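Local coordinates for decapping nuclease RAI1 (Candida albicans, PDB 5BUD), which removes NAD caps and other 5'-end structures from RNA with the help of divalent metal ions, and binds and stimulates the exoribonuclease RAT1, at residues Gln257-Ser260 against Phe261-Leu265; Lys307-Pro310 against Leu311-Ala314; Ser363-Asp366 against Ser367-Glu371. All coordinates share one frame; numbering follows the deposited sequence.

Contact 1. Residues Gln257-Ser260 against Phe261-Leu265; sequences QVVS and FEQKL. With nucleotides of chain C.
Phe261 N donates to Gln257 O at 2.9 Å, and Glu262, Gln263 and Lys264 reach back in the same way to Val258, Val259 and Ser260, giving four consecutive i to i+4 bonds of an alpha helix. Lys264 brings the helix to the RNA: its chain is extended beyond CG and carries NZ to 3.1 Å from OP2 of U3 of chain C, a weak bond, while Ser249 OG is the stronger partner of the same ammonium group. A long cationic side chain suits a phosphate that lies off the helix surface. Ser260, being small, lets the base of U4 of chain C come close, with Ser260 CB 3.2 Å from its O2. Gln257 lies against the ribose of U4, modelled too tightly for its bonding to be trusted. One turn on, Val259 and Gln263 run side by side, and Gln263 CG rests 3.2 Å from Val259 O. Glu262 is buried, its carboxylate shared between Thr312 OG1 and a salt bridge to Lys319. Phe261 meets Tyr282 of strand 279-285 edge-to-face, and Leu265 touches Ile302 of helix 302-307; helix 255-275 is the crossover of the beta-alpha-beta unit joining the parallel strands 243-250 and 279-285.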
loop_
_atom_site.group_PDB
_atom_site.type_symbol
_atom_site.label_atom_id
_atom_site.label_comp_id
_atom_site.label_asym_id
_atom_site.label_seq_id
_atom_site.Cartn_x
_atom_site.Cartn_y
_atom_site.Cartn_z
ATOM N N GLN A 257 22.614 10.156 0.751
ATOM C CA GLN A 257 21.961 8.851 0.699
ATOM C C GLN A 257 21.250 8.566 2.012
ATOM O O GLN A 257 20.189 7.941 2.022
ATOM C CB GLN A 257 22.961 7.741 0.339
ATOM C CG GLN A 257 23.721 8.028 -0.955
ATOM C CD GLN A 257 24.514 6.859 -1.538
ATOM O OE1 GLN A 257 25.486 7.081 -2.269
ATOM N NE2 GLN A 257 24.082 5.619 -1.274
ATOM N N VAL A 258 21.810 9.056 3.114
ATOM C CA VAL A 258 21.156 8.941 4.405
ATOM C C VAL A 258 19.805 9.663 4.483
ATOM O O VAL A 258 18.854 9.096 5.043
ATOM C CB VAL A 258 22.074 9.455 5.539
ATOM C CG1 VAL A 258 21.314 9.546 6.835
ATOM C CG2 VAL A 258 23.262 8.536 5.694
ATOM N N VAL A 259 19.689 10.889 3.950
ATOM C CA VAL A 259 18.388 11.571 4.016
ATOM C C VAL A 259 17.378 10.929 3.069
ATOM O O VAL A 259 16.209 10.807 3.410
ATOM C CB VAL A 259 18.397 13.137 3.927
ATOM C CG1 VAL A 259 19.798 13.720 4.057
ATOM C CG2 VAL A 259 17.676 13.662 2.692
ATOM N N SER A 260 17.834 10.472 1.913
ATOM C CA SER A 260 16.966 9.737 1.014
ATOM C C SER A 260 16.471 8.424 1.643
ATOM O O SER A 260 15.295 8.061 1.500
ATOM C CB SER A 260 17.712 9.455 -0.293
ATOM O OG SER A 260 16.851 8.825 -1.196
ATOM N N PHE A 261 17.350 7.715 2.340
ATOM C CA PHE A 261 16.963 6.477 2.975
ATOM C C PHE A 261 15.954 6.768 4.090
ATOM O O PHE A 261 14.957 6.056 4.227
ATOM C CB PHE A 261 18.162 5.653 3.500
ATOM C CG PHE A 261 17.728 4.388 4.197
ATOM C CD1 PHE A 261 17.233 3.301 3.461
ATOM C CD2 PHE A 261 17.712 4.307 5.581
ATOM C CE1 PHE A 261 16.771 2.170 4.116
ATOM C CE2 PHE A 261 17.240 3.172 6.236
ATOM C CZ PHE A 261 16.795 2.099 5.499
ATOM N N GLU A 262 16.184 7.822 4.877
ATOM C CA GLU A 262 15.178 8.280 5.855
ATOM C C GLU A 262 13.801 8.512 5.211
ATOM O O GLU A 262 12.777 8.088 5.761
ATOM C CB GLU A 262 15.625 9.549 6.599
ATOM C CG GLU A 262 14.635 10.038 7.635
ATOM C CD GLU A 262 15.281 10.919 8.709
ATOM O OE1 GLU A 262 14.822 12.047 8.884
ATOM O OE2 GLU A 262 16.220 10.463 9.376
ATOM N N GLN A 263 13.779 9.189 4.063
ATOM C CA GLN A 263 12.531 9.478 3.363
ATOM C C GLN A 263 11.800 8.198 2.929
ATOM O O GLN A 263 10.585 8.097 3.101
ATOM C CB GLN A 263 12.779 10.395 2.155
ATOM C CG GLN A 263 13.305 11.763 2.570
ATOM C CD GLN A 263 13.802 12.645 1.443
ATOM O OE1 GLN A 263 14.409 12.191 0.464
ATOM N NE2 GLN A 263 13.588 13.936 1.607
ATOM N N LYS A 264 12.533 7.236 2.383
ATOM C CA LYS A 264 11.953 5.948 1.935
ATOM C C LYS A 264 11.448 5.147 3.105
ATOM O O LYS A 264 10.392 4.498 3.011
ATOM C CB LYS A 264 13.008 5.058 1.286
ATOM C CG LYS A 264 13.425 5.400 -0.113
ATOM C CD LYS A 264 14.623 4.533 -0.472
ATOM C CE LYS A 264 14.670 4.241 -1.950
ATOM N NZ LYS A 264 16.042 3.800 -2.272
ATOM N N LEU A 265 12.247 5.127 4.184
ATOM C CA LEU A 265 11.905 4.402 5.406
ATOM C C LEU A 265 10.674 4.965 6.079
ATOM O O LEU A 265 9.883 4.244 6.643
ATOM C CB LEU A 265 13.089 4.403 6.393
ATOM C CG LEU A 265 13.011 3.527 7.636
ATOM C CD1 LEU A 265 13.123 2.063 7.263
ATOM C CD2 LEU A 265 14.105 3.923 8.628
ATOM P P U C 4 20.379 4.754 -7.741
ATOM O OP1 U C 4 21.332 5.026 -8.850
ATOM O OP2 U C 4 20.129 3.371 -7.298
ATOM O "O5'" U C 4 20.837 5.618 -6.488
ATOM C "C5'" U C 4 21.258 6.980 -6.665
ATOM C "C4'" U C 4 22.483 7.225 -5.828
ATOM O "O4'" U C 4 22.613 8.643 -5.547
ATOM C "C3'" U C 4 22.373 6.614 -4.449
ATOM O "O3'" U C 4 23.681 6.520 -3.910
ATOM C "C2'" U C 4 21.428 7.604 -3.779
ATOM O "O2'" U C 4 21.318 7.506 -2.372
ATOM C "C1'" U C 4 21.971 8.938 -4.314
ATOM N N1 U C 4 20.937 9.957 -4.564
ATOM C C2 U C 4 19.891 10.046 -3.665
ATOM O O2 U C 4 19.794 9.325 -2.686
ATOM N N3 U C 4 18.957 11.008 -3.959
ATOM C C4 U C 4 18.958 11.872 -5.033
ATOM O O4 U C 4 18.040 12.685 -5.157
ATOM C C5 U C 4 20.073 11.720 -5.917
ATOM C C6 U C 4 21.002 10.790 -5.660
ATOM P P U C 3 15.349 2.229 -5.823
ATOM O OP1 U C 3 16.683 1.741 -5.433
ATOM O OP2 U C 3 14.481 2.900 -4.834
ATOM O "O5'" U C 3 15.527 3.198 -7.071
ATOM C "C5'" U C 3 16.415 2.842 -8.148
ATOM C "C4'" U C 3 17.150 4.052 -8.643
ATOM O "O4'" U C 3 16.231 4.922 -9.353
ATOM C "C3'" U C 3 17.798 4.912 -7.562
ATOM O "O3'" U C 3 19.001 5.421 -8.099
ATOM C "C2'" U C 3 16.757 5.997 -7.315
ATOM O "O2'" U C 3 17.293 7.212 -6.828
ATOM C "C1'" U C 3 16.180 6.187 -8.718
ATOM N N1 U C 3 14.785 6.647 -8.744
ATOM C C2 U C 3 14.515 7.864 -9.344
ATOM O O2 U C 3 15.382 8.576 -9.821
ATOM N N3 U C 3 13.190 8.220 -9.355
ATOM C C4 U C 3 12.129 7.506 -8.839
ATOM O O4 U C 3 10.989 7.964 -8.929
ATOM C C5 U C 3 12.489 6.256 -8.239
ATOM C C6 U C 3 13.772 5.877 -8.217
#

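Contact 2. Residues Lys307-Pro310 against Leu311-Ala314; sequences KNNP and LTNA
The flat carboxamide of Asn309 receives Thr312 over one face and the backbone of Leu311 at its oxygen end. Thr312 OG1 stands over that face, 3.6 Å from Asn309 CG, and Thr312 CG2 lies on the same side near Asn309 ND2, 3.9 Å away; the two side chains cross at about a right angle. At the oxygen, Leu311 N donates to Asn309 OD1 over 2.9 Å, coming in 27° out of the carbonyl plane. With CG anti to the backbone N (chi1 -170°), the amide lies beside the carbonyl carbon, where OD1 can meet Leu311 N. Asparagine suits the place, since its short side chain closes an Asx turn onto the residue two further on. The main chain adds a weak bond from Thr312 N to Asn309 O at 3.3 Å, closing a type I beta turn round Pro310 and Leu311. Proline fits the second position of that turn, where its ring fixes phi near -66° and no N-H is needed. A second amide, that of Asn313, is tied back through a water: ND2 donates to it at 3.1 Å, and the water donates to Lys307 O at 3.0 Å, linking the end of helix 302-307 to the exit of the turn. The turn rests on helix 255-275, with Asn309 touching Val258 and Leu311 touching Asn255. Thr312 faces the same helix, its hydroxyl paired with Glu262, while its carbonyl accepts from Lys319, on the loop leading to helix 322-339.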
loop_
_atom_site.group_PDB
_atom_site.type_symbol
_atom_site.label_atom_id
_atom_site.label_comp_id
_atom_site.label_asym_id
_atom_site.label_seq_id
_atom_site.Cartn_x
_atom_site.Cartn_y
_atom_site.Cartn_z
ATOM N N LYS A 307 13.725 10.074 14.601
ATOM C CA LYS A 307 13.813 11.216 15.501
ATOM C C LYS A 307 15.239 11.426 16.022
ATOM O O LYS A 307 15.641 12.568 16.238
ATOM C CB LYS A 307 12.839 11.045 16.662
ATOM C CG LYS A 307 12.833 12.173 17.688
ATOM C CD LYS A 307 11.896 11.845 18.834
ATOM C CE LYS A 307 11.619 13.061 19.709
ATOM N NZ LYS A 307 10.344 12.815 20.437
ATOM N N ASN A 308 15.999 10.338 16.171
ATOM C CA ASN A 308 17.319 10.356 16.809
ATOM C C ASN A 308 18.530 10.191 15.900
ATOM O O ASN A 308 19.660 10.038 16.386
ATOM C CB ASN A 308 17.352 9.259 17.864
ATOM C CG ASN A 308 16.427 9.546 19.012
ATOM O OD1 ASN A 308 16.777 10.308 19.921
ATOM N ND2 ASN A 308 15.245 8.966 18.992
ATOM N N ASN A 309 18.319 10.224 14.589
ATOM C CA ASN A 309 19.430 10.138 13.677
ATOM C C ASN A 309 20.210 11.465 13.673
ATOM O O ASN A 309 19.669 12.488 13.250
ATOM C CB ASN A 309 18.918 9.843 12.274
ATOM C CG ASN A 309 20.017 9.509 11.312
ATOM O OD1 ASN A 309 21.123 10.010 11.424
ATOM N ND2 ASN A 309 19.711 8.640 10.334
ATOM N N PRO A 310 21.482 11.439 14.126
ATOM C CA PRO A 310 22.244 12.669 14.218
ATOM C C PRO A 310 22.555 13.318 12.860
ATOM O O PRO A 310 22.798 14.514 12.816
ATOM C CB PRO A 310 23.516 12.250 14.957
ATOM C CG PRO A 310 23.639 10.799 14.732
ATOM C CD PRO A 310 22.250 10.274 14.612
ATOM N N LEU A 311 22.507 12.549 11.770
ATOM C CA LEU A 311 22.783 13.078 10.448
ATOM C C LEU A 311 21.606 13.731 9.744
ATOM O O LEU A 311 21.823 14.433 8.775
ATOM C CB LEU A 311 23.338 11.980 9.534
ATOM C CG LEU A 311 24.544 11.203 10.055
ATOM C CD1 LEU A 311 25.166 10.396 8.926
ATOM C CD2 LEU A 311 25.567 12.156 10.648
ATOM N N THR A 312 20.367 13.548 10.200
ATOM C CA THR A 312 19.260 14.024 9.388
ATOM C C THR A 312 18.448 15.125 10.021
ATOM O O THR A 312 17.232 15.142 9.898
ATOM C CB THR A 312 18.331 12.857 9.030
ATOM O OG1 THR A 312 17.874 12.238 10.241
ATOM C CG2 THR A 312 19.075 11.856 8.190
ATOM N N ASN A 313 19.096 16.077 10.680
ATOM C CA ASN A 313 18.342 17.222 11.174
ATOM C C ASN A 313 17.987 18.231 10.087
ATOM O O ASN A 313 18.668 18.346 9.067
ATOM C CB ASN A 313 19.026 17.887 12.363
ATOM C CG ASN A 313 18.722 17.162 13.656
ATOM O OD1 ASN A 313 17.936 17.636 14.467
ATOM N ND2 ASN A 313 19.293 15.976 13.826
ATOM N N ALA A 314 16.881 18.927 10.321
ATOM C CA ALA A 314 16.383 19.969 9.442
ATOM C C ALA A 314 15.493 20.901 10.261
ATOM O O ALA A 314 15.160 20.601 11.415
ATOM C CB ALA A 314 15.592 19.356 8.285
HETATM O O HOH W 1 17.776 14.730 16.238
#

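Contact 3. Residues Ser363-Asp366 against Ser367-Glu371; sequences SETD and SETNE
Asp366 O is the acceptor on which the first turn of the helix closes. Asn370 N donates to Asp366 O at 2.9 Å in a nearly straight bond, 171° at the hydrogen. A weak, strongly bent bond reaches the same Asp366 O from Thr369 N at 3.0 Å. The Asp366 carboxylate, at the N-cap, makes no capping bond; its OD1 is 3.4 Å from Thr369 OG1, a weak and unsettled hydrogen bond, and it also forms a long, weak ion pair with Arg350 NH1. The helix dipole would probably ease an acid's charge here. Asn370 OD1 is well supplied, accepting from Arg374 NE and hydrogen-bonded to Ser348 OG, which matters for a buried amide. Thr365 OG1 sits between the backbone N and the carbonyl carbon (chi1 66°) and bonds weakly to Ser348 O. That leaves the carbon side of Thr365 for packing: its CB meets Thr369 CG2 at 3.9 Å, and both threonines touch Tyr124 of strand 121-128. A beta-branched residue is at home both at the strand's exit and in this small apolar patch. Here strand 359-364, antiparallel to 349-354, passes through a two-residue link into helix 367-377, a strand-to-helix junction with the N-cap at Asp366.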
loop_
_atom_site.group_PDB
_atom_site.type_symbol
_atom_site.label_atom_id
_atom_site.label_comp_id
_atom_site.label_asym_id
_atom_site.label_seq_id
_atom_site.Cartn_x
_atom_site.Cartn_y
_atom_site.Cartn_z
ATOM N N SER A 363 -14.948 18.397 -3.444
ATOM C CA SER A 363 -15.951 19.037 -4.288
ATOM C C SER A 363 -16.833 17.971 -4.931
ATOM O O SER A 363 -16.406 16.831 -5.126
ATOM C CB SER A 363 -15.281 19.933 -5.346
ATOM O OG SER A 363 -14.297 19.234 -6.094
ATOM N N GLU A 364 -18.061 18.347 -5.263
ATOM C CA GLU A 364 -18.997 17.416 -5.846
ATOM C C GLU A 364 -18.582 17.076 -7.262
ATOM O O GLU A 364 -18.169 17.956 -8.038
ATOM C CB GLU A 364 -20.390 18.057 -5.859
ATOM C CG GLU A 364 -21.560 17.127 -6.060
ATOM C CD GLU A 364 -22.880 17.898 -6.067
ATOM O OE1 GLU A 364 -23.061 18.803 -5.211
ATOM O OE2 GLU A 364 -23.718 17.605 -6.940
ATOM N N THR A 365 -18.709 15.805 -7.622
ATOM C CA THR A 365 -18.482 15.403 -8.993
ATOM C C THR A 365 -19.674 15.780 -9.894
ATOM O O THR A 365 -20.767 16.098 -9.426
ATOM C CB THR A 365 -18.289 13.886 -9.138
ATOM O OG1 THR A 365 -19.518 13.219 -8.803
ATOM C CG2 THR A 365 -17.154 13.384 -8.239
ATOM N N ASP A 366 -19.411 15.685 -11.187
ATOM C CA ASP A 366 -20.408 15.787 -12.254
ATOM C C ASP A 366 -21.369 14.571 -12.168
ATOM O O ASP A 366 -20.966 13.448 -11.753
ATOM C CB ASP A 366 -19.706 15.797 -13.633
ATOM C CG ASP A 366 -18.195 16.176 -13.559
ATOM O OD1 ASP A 366 -17.433 15.673 -12.671
ATOM O OD2 ASP A 366 -17.760 16.962 -14.424
ATOM N N SER A 367 -22.632 14.792 -12.539
ATOM C CA SER A 367 -23.633 13.714 -12.545
ATOM C C SER A 367 -23.135 12.469 -13.274
ATOM O O SER A 367 -23.292 11.362 -12.772
ATOM C CB SER A 367 -24.962 14.187 -13.151
ATOM O OG SER A 367 -25.964 13.179 -13.027
ATOM N N GLU A 368 -22.508 12.648 -14.432
ATOM C CA GLU A 368 -22.055 11.524 -15.266
ATOM C C GLU A 368 -20.962 10.693 -14.549
ATOM O O GLU A 368 -20.880 9.467 -14.690
ATOM C CB GLU A 368 -21.514 12.035 -16.614
ATOM C CG GLU A 368 -22.555 12.636 -17.568
ATOM C CD GLU A 368 -23.158 13.973 -17.123
ATOM O OE1 GLU A 368 -22.555 14.707 -16.289
ATOM O OE2 GLU A 368 -24.267 14.295 -17.623
ATOM N N THR A 369 -20.120 11.385 -13.790
ATOM C CA THR A 369 -19.046 10.751 -13.009
ATOM C C THR A 369 -19.642 9.978 -11.840
ATOM O O THR A 369 -19.282 8.825 -11.610
ATOM C CB THR A 369 -18.052 11.821 -12.515
ATOM O OG1 THR A 369 -17.460 12.453 -13.660
ATOM C CG2 THR A 369 -16.969 11.204 -11.658
ATOM N N ASN A 370 -20.593 10.595 -11.139
ATOM C CA ASN A 370 -21.310 9.918 -10.067
ATOM C C ASN A 370 -21.976 8.636 -10.548
ATOM O O ASN A 370 -21.853 7.579 -9.901
ATOM C CB ASN A 370 -22.337 10.845 -9.436
ATOM C CG ASN A 370 -23.219 10.137 -8.425
ATOM O OD1 ASN A 370 -22.788 9.828 -7.318
ATOM N ND2 ASN A 370 -24.473 9.884 -8.802
ATOM N N GLU A 371 -22.667 8.728 -11.688
ATOM C CA GLU A 371 -23.287 7.553 -12.315
ATOM C C GLU A 371 -22.277 6.470 -12.636
ATOM O O GLU A 371 -22.531 5.308 -12.336
ATOM C CB GLU A 371 -24.080 7.900 -13.595
ATOM C CG GLU A 371 -25.583 7.709 -13.450
ATOM C CD GLU A 371 -26.199 8.639 -12.429
ATOM O OE1 GLU A 371 -27.224 8.265 -11.828
ATOM O OE2 GLU A 371 -25.658 9.746 -12.224
#

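Contacts 1 and 2 form one local unit, their centres 11 Å apart. Glu262 OE2 lies 2.6 Å from Thr312 OG1, a probable hydrogen bond, and Val258 CG1 packs on Thr312 CG2 at 3.5 Å, so the turn covers the helix on the flank facing away from the RNA. Contact 1 borders the active site: the Lys264 side chain is about 11 Å from a bound manganese ion and about 7 Å from the side chain of Lys247, a probable substrate-binding residue. Contact 2 comes no nearer the RNA than about 11 Å. Contact 3 lies elsewhere, its nearest atoms about 28 Å from contact 1, 33 Å from contact 2 and 24 Å from the RNA.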